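Local coordinates for protein HpcE (Thermus thermophilus, PDB 1WZO) that probably catalyses the isomerisation of 2-hydroxyhepta-2,4-diene-1,7-dioate in the breakdown of aromatic compounds, as a member of the fumarylacetoacetate hydrolase family, at residues B[3-13]-B[30-41]; B[116-124]-B[157-166]. All blocks are in the same frame, centred on the assembly; numbering follows the deposited sequence.

From the N terminus the chain runs out along strand 2-8, turns back on strand 11-18, and passes through strands 21-23 and 29-30 before residues 30-41 return to strand 2-8, so contact 1 closes the N-terminal excursion. Contact 2 opens much later, within the fumarylacetoacetate hydrolase region: residues 116-124 lead into strand 120-131, and 32 residues after segment 116-124, segment 157-166 comes back beside it at the end of strand 152-159. The two closures follow in series and neither nests in the other. They meet because strand 152-159 lies between strands 2-8 and 120-131: Leu-158 N probably bonds to Leu-3 O, while Trp-37 packs on Phe-157. Their centres are about 22 Å apart.

Contact 1 of 2, residues B[3-13]-B[30-41]; sequences LARFLAKGRVH and HRPEDVTWLLPF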
# COMPACT_ATOMS: atom_id res chain seq x y z
N LEU B 3 -19.57 -7.70 -5.67
CA LEU B 3 -18.16 -7.70 -6.04
C LEU B 3 -17.43 -8.79 -5.26
O LEU B 3 -17.76 -9.07 -4.10
CB LEU B 3 -17.55 -6.33 -5.75
CG LEU B 3 -18.30 -5.16 -6.40
CD1 LEU B 3 -17.59 -3.85 -6.12
CD2 LEU B 3 -18.41 -5.40 -7.90
N ALA B 4 -16.45 -9.41 -5.90
CA ALA B 4 -15.68 -10.47 -5.27
C ALA B 4 -14.25 -10.50 -5.80
O ALA B 4 -13.96 -9.97 -6.87
CB ALA B 4 -16.34 -11.82 -5.53
N ARG B 5 -13.35 -11.09 -5.01
CA ARG B 5 -11.96 -11.23 -5.40
C ARG B 5 -11.61 -12.70 -5.24
O ARG B 5 -12.02 -13.34 -4.28
CB ARG B 5 -11.05 -10.36 -4.52
CG ARG B 5 -11.20 -8.88 -4.80
CD ARG B 5 -10.34 -8.01 -3.87
NE ARG B 5 -8.90 -8.22 -4.01
CZ ARG B 5 -8.15 -8.94 -3.17
NH1 ARG B 5 -8.69 -9.53 -2.12
NH2 ARG B 5 -6.84 -9.03 -3.37
N PHE B 6 -10.88 -13.24 -6.20
CA PHE B 6 -10.51 -14.65 -6.14
C PHE B 6 -9.18 -14.91 -6.82
O PHE B 6 -8.72 -14.11 -7.63
CB PHE B 6 -11.62 -15.51 -6.76
CG PHE B 6 -11.92 -15.16 -8.19
CD1 PHE B 6 -11.28 -15.82 -9.24
CD2 PHE B 6 -12.85 -14.17 -8.49
CE1 PHE B 6 -11.56 -15.50 -10.57
CE2 PHE B 6 -13.14 -13.83 -9.82
CZ PHE B 6 -12.49 -14.50 -10.86
N LEU B 7 -8.56 -16.03 -6.47
CA LEU B 7 -7.28 -16.41 -7.04
C LEU B 7 -7.47 -17.60 -7.97
O LEU B 7 -8.12 -18.58 -7.61
CB LEU B 7 -6.31 -16.76 -5.90
CG LEU B 7 -4.83 -16.97 -6.19
CD1 LEU B 7 -4.23 -15.72 -6.82
CD2 LEU B 7 -4.12 -17.31 -4.89
N ALA B 8 -6.92 -17.50 -9.18
CA ALA B 8 -7.05 -18.58 -10.15
C ALA B 8 -5.83 -18.61 -11.07
O ALA B 8 -5.46 -17.60 -11.68
CB ALA B 8 -8.32 -18.39 -10.98
N LYS B 9 -5.20 -19.78 -11.15
CA LYS B 9 -4.02 -19.97 -11.99
C LYS B 9 -2.93 -18.94 -11.78
O LYS B 9 -2.29 -18.49 -12.74
CB LYS B 9 -4.44 -19.99 -13.46
CG LYS B 9 -5.37 -21.15 -13.80
CD LYS B 9 -5.78 -21.13 -15.26
CE LYS B 9 -6.74 -22.27 -15.57
NZ LYS B 9 -7.16 -22.24 -17.00
N GLY B 10 -2.72 -18.56 -10.52
CA GLY B 10 -1.69 -17.60 -10.20
C GLY B 10 -2.09 -16.14 -10.31
O GLY B 10 -1.30 -15.25 -9.98
N ARG B 11 -3.31 -15.88 -10.76
CA ARG B 11 -3.76 -14.50 -10.92
C ARG B 11 -4.84 -14.08 -9.93
O ARG B 11 -5.78 -14.83 -9.66
CB ARG B 11 -4.30 -14.27 -12.34
CG ARG B 11 -3.38 -14.70 -13.47
CD ARG B 11 -3.90 -14.22 -14.81
NE ARG B 11 -3.83 -12.76 -14.91
CZ ARG B 11 -4.46 -12.04 -15.82
NH1 ARG B 11 -5.23 -12.62 -16.73
NH2 ARG B 11 -4.32 -10.72 -15.83
N VAL B 12 -4.71 -12.87 -9.40
CA VAL B 12 -5.71 -12.33 -8.49
C VAL B 12 -6.70 -11.60 -9.38
O VAL B 12 -6.32 -10.73 -10.16
CB VAL B 12 -5.09 -11.32 -7.49
CG1 VAL B 12 -6.20 -10.64 -6.70
CG2 VAL B 12 -4.14 -12.03 -6.54
N HIS B 13 -7.97 -11.97 -9.28
CA HIS B 13 -9.01 -11.35 -10.10
C HIS B 13 -10.02 -10.58 -9.27
O HIS B 13 -10.41 -11.02 -8.18
CB HIS B 13 -9.78 -12.41 -10.89
CG HIS B 13 -9.01 -13.00 -12.04
ND1 HIS B 13 -8.62 -12.25 -13.13
CD2 HIS B 13 -8.60 -14.26 -12.28
CE1 HIS B 13 -8.00 -13.03 -13.99
NE2 HIS B 13 -7.97 -14.26 -13.50
N HIS B 30 -15.66 -18.00 -14.26
CA HIS B 30 -14.93 -18.96 -13.44
C HIS B 30 -15.91 -19.65 -12.51
O HIS B 30 -16.81 -19.01 -11.96
CB HIS B 30 -13.89 -18.25 -12.58
CG HIS B 30 -12.82 -17.54 -13.36
ND1 HIS B 30 -11.57 -18.07 -13.57
CD2 HIS B 30 -12.82 -16.32 -13.96
CE1 HIS B 30 -10.84 -17.22 -14.26
NE2 HIS B 30 -11.57 -16.15 -14.51
N ARG B 31 -15.77 -20.96 -12.34
CA ARG B 31 -16.64 -21.68 -11.43
C ARG B 31 -16.01 -21.54 -10.05
O ARG B 31 -14.80 -21.67 -9.90
CB ARG B 31 -16.72 -23.17 -11.79
CG ARG B 31 -17.33 -23.49 -13.14
CD ARG B 31 -17.65 -24.97 -13.23
NE ARG B 31 -16.52 -25.79 -12.81
CZ ARG B 31 -16.53 -27.12 -12.73
NH1 ARG B 31 -17.64 -27.79 -13.04
NH2 ARG B 31 -15.45 -27.77 -12.34
N PRO B 32 -16.82 -21.25 -9.03
CA PRO B 32 -16.31 -21.09 -7.66
C PRO B 32 -15.39 -22.23 -7.22
O PRO B 32 -14.30 -22.00 -6.71
CB PRO B 32 -17.59 -21.03 -6.83
CG PRO B 32 -18.53 -20.30 -7.76
CD PRO B 32 -18.27 -20.99 -9.08
N GLU B 33 -15.85 -23.46 -7.44
CA GLU B 33 -15.11 -24.66 -7.08
C GLU B 33 -13.72 -24.72 -7.70
O GLU B 33 -12.85 -25.47 -7.24
CB GLU B 33 -15.90 -25.90 -7.51
CG GLU B 33 -16.03 -26.04 -9.02
CD GLU B 33 -17.02 -27.11 -9.44
OE1 GLU B 33 -16.87 -28.28 -9.01
OE2 GLU B 33 -17.96 -26.78 -10.20
N ASP B 34 -13.49 -23.94 -8.76
CA ASP B 34 -12.20 -23.94 -9.43
C ASP B 34 -11.29 -22.80 -8.99
O ASP B 34 -10.14 -22.72 -9.43
CB ASP B 34 -12.39 -23.86 -10.95
CG ASP B 34 -13.21 -25.00 -11.50
OD1 ASP B 34 -13.06 -26.14 -11.01
OD2 ASP B 34 -14.01 -24.76 -12.43
N VAL B 35 -11.78 -21.94 -8.11
CA VAL B 35 -10.98 -20.81 -7.65
C VAL B 35 -10.82 -20.76 -6.14
O VAL B 35 -11.48 -21.48 -5.40
CB VAL B 35 -11.60 -19.47 -8.12
CG1 VAL B 35 -11.80 -19.49 -9.63
CG2 VAL B 35 -12.93 -19.24 -7.41
N THR B 36 -9.92 -19.89 -5.68
CA THR B 36 -9.70 -19.72 -4.26
C THR B 36 -10.26 -18.35 -3.88
O THR B 36 -9.79 -17.33 -4.38
CB THR B 36 -8.21 -19.77 -3.91
OG1 THR B 36 -7.68 -21.05 -4.29
CG2 THR B 36 -8.01 -19.57 -2.41
N TRP B 37 -11.27 -18.34 -3.03
CA TRP B 37 -11.89 -17.08 -2.60
C TRP B 37 -10.92 -16.26 -1.77
O TRP B 37 -10.12 -16.80 -1.00
CB TRP B 37 -13.14 -17.34 -1.77
CG TRP B 37 -14.28 -17.93 -2.52
CD1 TRP B 37 -14.52 -19.26 -2.76
CD2 TRP B 37 -15.36 -17.22 -3.14
NE1 TRP B 37 -15.68 -19.42 -3.47
CE2 TRP B 37 -16.22 -18.18 -3.72
CE3 TRP B 37 -15.69 -15.86 -3.25
CZ2 TRP B 37 -17.39 -17.83 -4.41
CZ3 TRP B 37 -16.86 -15.51 -3.94
CH2 TRP B 37 -17.69 -16.49 -4.51
N LEU B 38 -11.01 -14.94 -1.92
CA LEU B 38 -10.18 -14.02 -1.17
C LEU B 38 -11.14 -13.02 -0.53
O LEU B 38 -12.35 -13.13 -0.71
CB LEU B 38 -9.22 -13.27 -2.10
CG LEU B 38 -8.25 -14.11 -2.95
CD1 LEU B 38 -7.49 -13.19 -3.90
CD2 LEU B 38 -7.28 -14.86 -2.05
N LEU B 39 -10.60 -12.06 0.21
CA LEU B 39 -11.44 -11.03 0.80
C LEU B 39 -11.95 -10.20 -0.39
O LEU B 39 -11.22 -9.97 -1.35
CB LEU B 39 -10.61 -10.14 1.74
CG LEU B 39 -10.03 -10.83 2.98
CD1 LEU B 39 -9.06 -9.87 3.69
CD2 LEU B 39 -11.16 -11.24 3.92
N PRO B 40 -13.22 -9.76 -0.34
CA PRO B 40 -13.78 -8.97 -1.44
C PRO B 40 -13.09 -7.62 -1.67
O PRO B 40 -13.28 -6.99 -2.71
CB PRO B 40 -15.25 -8.83 -1.06
CG PRO B 40 -15.24 -8.95 0.43
CD PRO B 40 -14.25 -10.07 0.66
N PHE B 41 -12.30 -7.19 -0.70
CA PHE B 41 -11.58 -5.92 -0.79
C PHE B 41 -10.56 -5.92 0.34
O PHE B 41 -10.55 -6.83 1.17
CB PHE B 41 -12.55 -4.73 -0.66
CG PHE B 41 -13.23 -4.65 0.68
CD1 PHE B 41 -12.68 -3.90 1.72
CD2 PHE B 41 -14.41 -5.35 0.92
CE1 PHE B 41 -13.29 -3.86 2.98
CE2 PHE B 41 -15.03 -5.31 2.18
CZ PHE B 41 -14.46 -4.57 3.21
O HOH W 1 -14.31 -12.08 -2.60
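CE1 of Phe-6 sits over the centre of one face of the His-30 imidazole, the ring planes inclined at 58°. His-13 CB lies on one face of the Phe-6 ring, near its rim, and the His-13 and His-30 rings approach obliquely, completing an aromatic cluster. Val-35 CG1 packs on Phe-6 CD1 from outside it (3.7 Å). The polar ends of both histidines are engaged beyond it, His-13 ND1 by Glu-25 and His-30 NE2 by Asp-24. The Arg-5 guanidinium carries Leu-38 CD1 over one face; at its edge, NH1 donates to Leu-39 O (2.7 Å) close to the guanidinium plane. A bend at chi3 (64°) turns the Arg-5 chain back to that carbonyl. Antiparallel pairing joins the backbones: Leu-7 N to Thr-36 O at 2.8 Å, Thr-36 N to Leu-7 O at 2.9 Å, and Leu-38 N to Arg-5 O at 3.0 Å. A water accepts from Arg-5 N and probably donates to Leu-38 O. Strand 2-8 thus forms a hairpin with strand 11-18 through a type I' turn while also pairing with strand 36-37; Leu-22 of strand 21-23 packs on Phe-6, Val-35 and Trp-37, and Leu-7 of the second subunit packs on Leu-7 and Thr-36.

Contact 2 of 2, residues B[116-124]-B[157-166]; sequences ALDYVLGYT and FLVVEEVEDP. With GOL (glycerol), chain I.
Tyr-123 holds CG opposite its carbonyl carbon (chi1 -57°), which swings the ring over to Val-163 and Pro-166, whereas Thr-124 has OG1 opposite its own backbone N (chi1 -170°), in position to donate to Phe-157 O at 2.6 Å. Val-163 crosses the tyrosine at about a right angle, its CB 3.6 Å from Tyr-123 CD2. Pro-166 comes in obliquely, with CB 3.7 Å from Tyr-123 CE1, and its CG and CD also meet Leu-117 CD1. Replacing Tyr-123 by an alanine would probably leave a gap beneath Val-163 and Pro-166, which both lose the ring they rest on, and let residues 163-166 shift against the strand. Strands 120-124 and 157-159 are antiparallel neighbours in the beta-rich fold of the family: Tyr-123 and Val-159 form a hydrogen-bonded pair, Tyr-123 N to Val-159 O at 3.0 Å and Val-159 N to Tyr-123 O at 2.8 Å. Just before this pair, Leu-121 and Gly-122 both face Val-103 of strand 94-104 in a classic beta bulge; a side chain on Gly-122 would run into Val-159 O and Val-160 CG1. The Leu-121 and Leu-158 side chains cross at about a right angle, CD2 to CD2 at 3.8 Å. A glycerol, probably from the crystallisation liquor, bridges the segments: its O2 donates to Leu-121 O and accepts from Glu-161 N, while its O1 donates to Val-163 O and lies at the edge of the Tyr-123 ring.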
# COMPACT_ATOMS: atom_id res chain seq x y z
N ALA B 116 -25.17 9.98 6.92
CA ALA B 116 -24.22 8.88 7.03
C ALA B 116 -24.28 7.79 5.96
O ALA B 116 -23.26 7.44 5.38
CB ALA B 116 -24.32 8.24 8.41
N LEU B 117 -25.46 7.23 5.71
CA LEU B 117 -25.56 6.17 4.72
C LEU B 117 -25.11 6.59 3.33
O LEU B 117 -24.82 5.74 2.49
CB LEU B 117 -26.99 5.60 4.68
CG LEU B 117 -27.44 4.90 5.98
CD1 LEU B 117 -28.78 4.20 5.76
CD2 LEU B 117 -26.40 3.88 6.41
N ASP B 118 -25.01 7.90 3.09
CA ASP B 118 -24.55 8.39 1.79
C ASP B 118 -23.05 8.18 1.62
O ASP B 118 -22.52 8.31 0.51
CB ASP B 118 -24.84 9.89 1.64
CG ASP B 118 -26.32 10.19 1.54
OD1 ASP B 118 -27.03 9.43 0.84
OD2 ASP B 118 -26.76 11.19 2.15
N TYR B 119 -22.36 7.86 2.71
CA TYR B 119 -20.91 7.63 2.65
C TYR B 119 -20.56 6.15 2.60
O TYR B 119 -19.39 5.79 2.55
CB TYR B 119 -20.21 8.27 3.85
CG TYR B 119 -20.26 9.78 3.84
CD1 TYR B 119 -21.43 10.47 4.15
CD2 TYR B 119 -19.12 10.52 3.51
CE1 TYR B 119 -21.47 11.86 4.12
CE2 TYR B 119 -19.15 11.90 3.48
CZ TYR B 119 -20.33 12.57 3.79
OH TYR B 119 -20.36 13.94 3.74
N VAL B 120 -21.58 5.30 2.62
CA VAL B 120 -21.39 3.86 2.59
C VAL B 120 -21.21 3.32 1.18
O VAL B 120 -21.98 3.62 0.27
CB VAL B 120 -22.59 3.15 3.26
CG1 VAL B 120 -22.47 1.64 3.10
CG2 VAL B 120 -22.67 3.53 4.72
N LEU B 121 -20.17 2.51 0.99
CA LEU B 121 -19.89 1.90 -0.30
C LEU B 121 -20.77 0.67 -0.48
O LEU B 121 -21.42 0.50 -1.51
CB LEU B 121 -18.42 1.50 -0.40
CG LEU B 121 -17.97 0.74 -1.65
CD1 LEU B 121 -18.14 1.63 -2.88
CD2 LEU B 121 -16.52 0.31 -1.51
N GLY B 122 -20.79 -0.19 0.53
CA GLY B 122 -21.59 -1.40 0.45
C GLY B 122 -21.57 -2.20 1.74
O GLY B 122 -21.11 -1.71 2.78
N TYR B 123 -22.06 -3.43 1.68
CA TYR B 123 -22.14 -4.29 2.85
C TYR B 123 -21.60 -5.69 2.59
O TYR B 123 -21.44 -6.09 1.44
CB TYR B 123 -23.60 -4.41 3.30
CG TYR B 123 -24.26 -3.08 3.59
CD1 TYR B 123 -24.17 -2.51 4.86
CD2 TYR B 123 -24.93 -2.38 2.59
CE1 TYR B 123 -24.73 -1.27 5.12
CE2 TYR B 123 -25.49 -1.13 2.84
CZ TYR B 123 -25.39 -0.58 4.11
OH TYR B 123 -25.92 0.66 4.37
N THR B 124 -21.32 -6.42 3.66
CA THR B 124 -20.85 -7.78 3.57
C THR B 124 -21.18 -8.47 4.88
O THR B 124 -21.78 -7.85 5.77
CB THR B 124 -19.32 -7.85 3.29
OG1 THR B 124 -18.96 -9.19 2.97
CG2 THR B 124 -18.51 -7.39 4.50
N PHE B 157 -18.84 -11.38 -0.42
CA PHE B 157 -18.99 -10.26 -1.35
C PHE B 157 -19.04 -8.87 -0.75
O PHE B 157 -19.33 -8.67 0.43
CB PHE B 157 -20.28 -10.42 -2.16
CG PHE B 157 -20.51 -11.80 -2.70
CD1 PHE B 157 -21.51 -12.60 -2.17
CD2 PHE B 157 -19.72 -12.29 -3.73
CE1 PHE B 157 -21.74 -13.88 -2.68
CE2 PHE B 157 -19.94 -13.57 -4.24
CZ PHE B 157 -20.95 -14.36 -3.71
N LEU B 158 -18.73 -7.89 -1.60
CA LEU B 158 -18.83 -6.49 -1.25
C LEU B 158 -20.08 -6.13 -2.06
O LEU B 158 -19.99 -5.87 -3.27
CB LEU B 158 -17.64 -5.69 -1.76
CG LEU B 158 -17.82 -4.17 -1.65
CD1 LEU B 158 -18.24 -3.78 -0.24
CD2 LEU B 158 -16.52 -3.46 -2.04
N VAL B 159 -21.23 -6.17 -1.40
CA VAL B 159 -22.50 -5.89 -2.05
C VAL B 159 -22.79 -4.40 -2.12
O VAL B 159 -23.05 -3.74 -1.11
CB VAL B 159 -23.65 -6.61 -1.30
CG1 VAL B 159 -24.96 -6.46 -2.08
CG2 VAL B 159 -23.29 -8.07 -1.11
N VAL B 160 -22.75 -3.87 -3.35
CA VAL B 160 -22.98 -2.46 -3.59
C VAL B 160 -24.25 -2.19 -4.39
O VAL B 160 -24.61 -2.94 -5.30
CB VAL B 160 -21.79 -1.84 -4.35
CG1 VAL B 160 -20.51 -2.01 -3.53
CG2 VAL B 160 -21.62 -2.51 -5.70
N GLU B 161 -24.94 -1.11 -4.03
CA GLU B 161 -26.17 -0.70 -4.71
C GLU B 161 -27.27 -1.75 -4.70
O GLU B 161 -28.04 -1.83 -5.65
CB GLU B 161 -25.85 -0.34 -6.16
CG GLU B 161 -24.62 0.53 -6.36
CD GLU B 161 -24.33 0.80 -7.83
OE1 GLU B 161 -24.27 -0.17 -8.62
OE2 GLU B 161 -24.16 1.98 -8.19
N GLU B 162 -27.37 -2.54 -3.63
CA GLU B 162 -28.41 -3.56 -3.55
C GLU B 162 -29.21 -3.48 -2.26
O GLU B 162 -30.42 -3.71 -2.26
CB GLU B 162 -27.80 -4.96 -3.71
CG GLU B 162 -27.42 -5.28 -5.14
CD GLU B 162 -26.88 -6.68 -5.33
OE1 GLU B 162 -27.33 -7.60 -4.62
OE2 GLU B 162 -26.01 -6.88 -6.20
N VAL B 163 -28.54 -3.15 -1.16
CA VAL B 163 -29.23 -3.02 0.13
C VAL B 163 -29.91 -1.66 0.19
O VAL B 163 -29.25 -0.62 0.10
CB VAL B 163 -28.25 -3.13 1.32
CG1 VAL B 163 -28.98 -2.83 2.62
CG2 VAL B 163 -27.64 -4.52 1.36
N GLU B 164 -31.23 -1.66 0.34
CA GLU B 164 -31.98 -0.42 0.40
C GLU B 164 -32.05 0.14 1.82
O GLU B 164 -32.09 1.36 2.00
CB GLU B 164 -33.38 -0.63 -0.18
CG GLU B 164 -34.03 -1.95 0.21
CD GLU B 164 -35.32 -2.20 -0.55
OE1 GLU B 164 -36.29 -1.43 -0.38
OE2 GLU B 164 -35.37 -3.18 -1.33
N ASP B 165 -32.07 -0.74 2.81
CA ASP B 165 -32.13 -0.33 4.21
C ASP B 165 -31.39 -1.35 5.08
O ASP B 165 -31.86 -2.46 5.29
CB ASP B 165 -33.58 -0.19 4.67
CG ASP B 165 -33.70 0.18 6.14
OD1 ASP B 165 -32.70 0.66 6.72
OD2 ASP B 165 -34.80 0.01 6.71
N PRO B 166 -30.22 -0.97 5.61
CA PRO B 166 -29.43 -1.87 6.46
C PRO B 166 -30.10 -2.25 7.77
O PRO B 166 -29.70 -3.22 8.40
CB PRO B 166 -28.13 -1.08 6.67
CG PRO B 166 -28.62 0.34 6.71
CD PRO B 166 -29.58 0.36 5.52
C1 GOL I . -26.30 0.98 -1.16
O1 GOL I . -26.67 -0.23 -0.52
C2 GOL I . -24.79 1.21 -1.04
O2 GOL I . -24.09 0.12 -1.65
C3 GOL I . -24.41 2.53 -1.73
O3 GOL I . -24.74 2.51 -3.11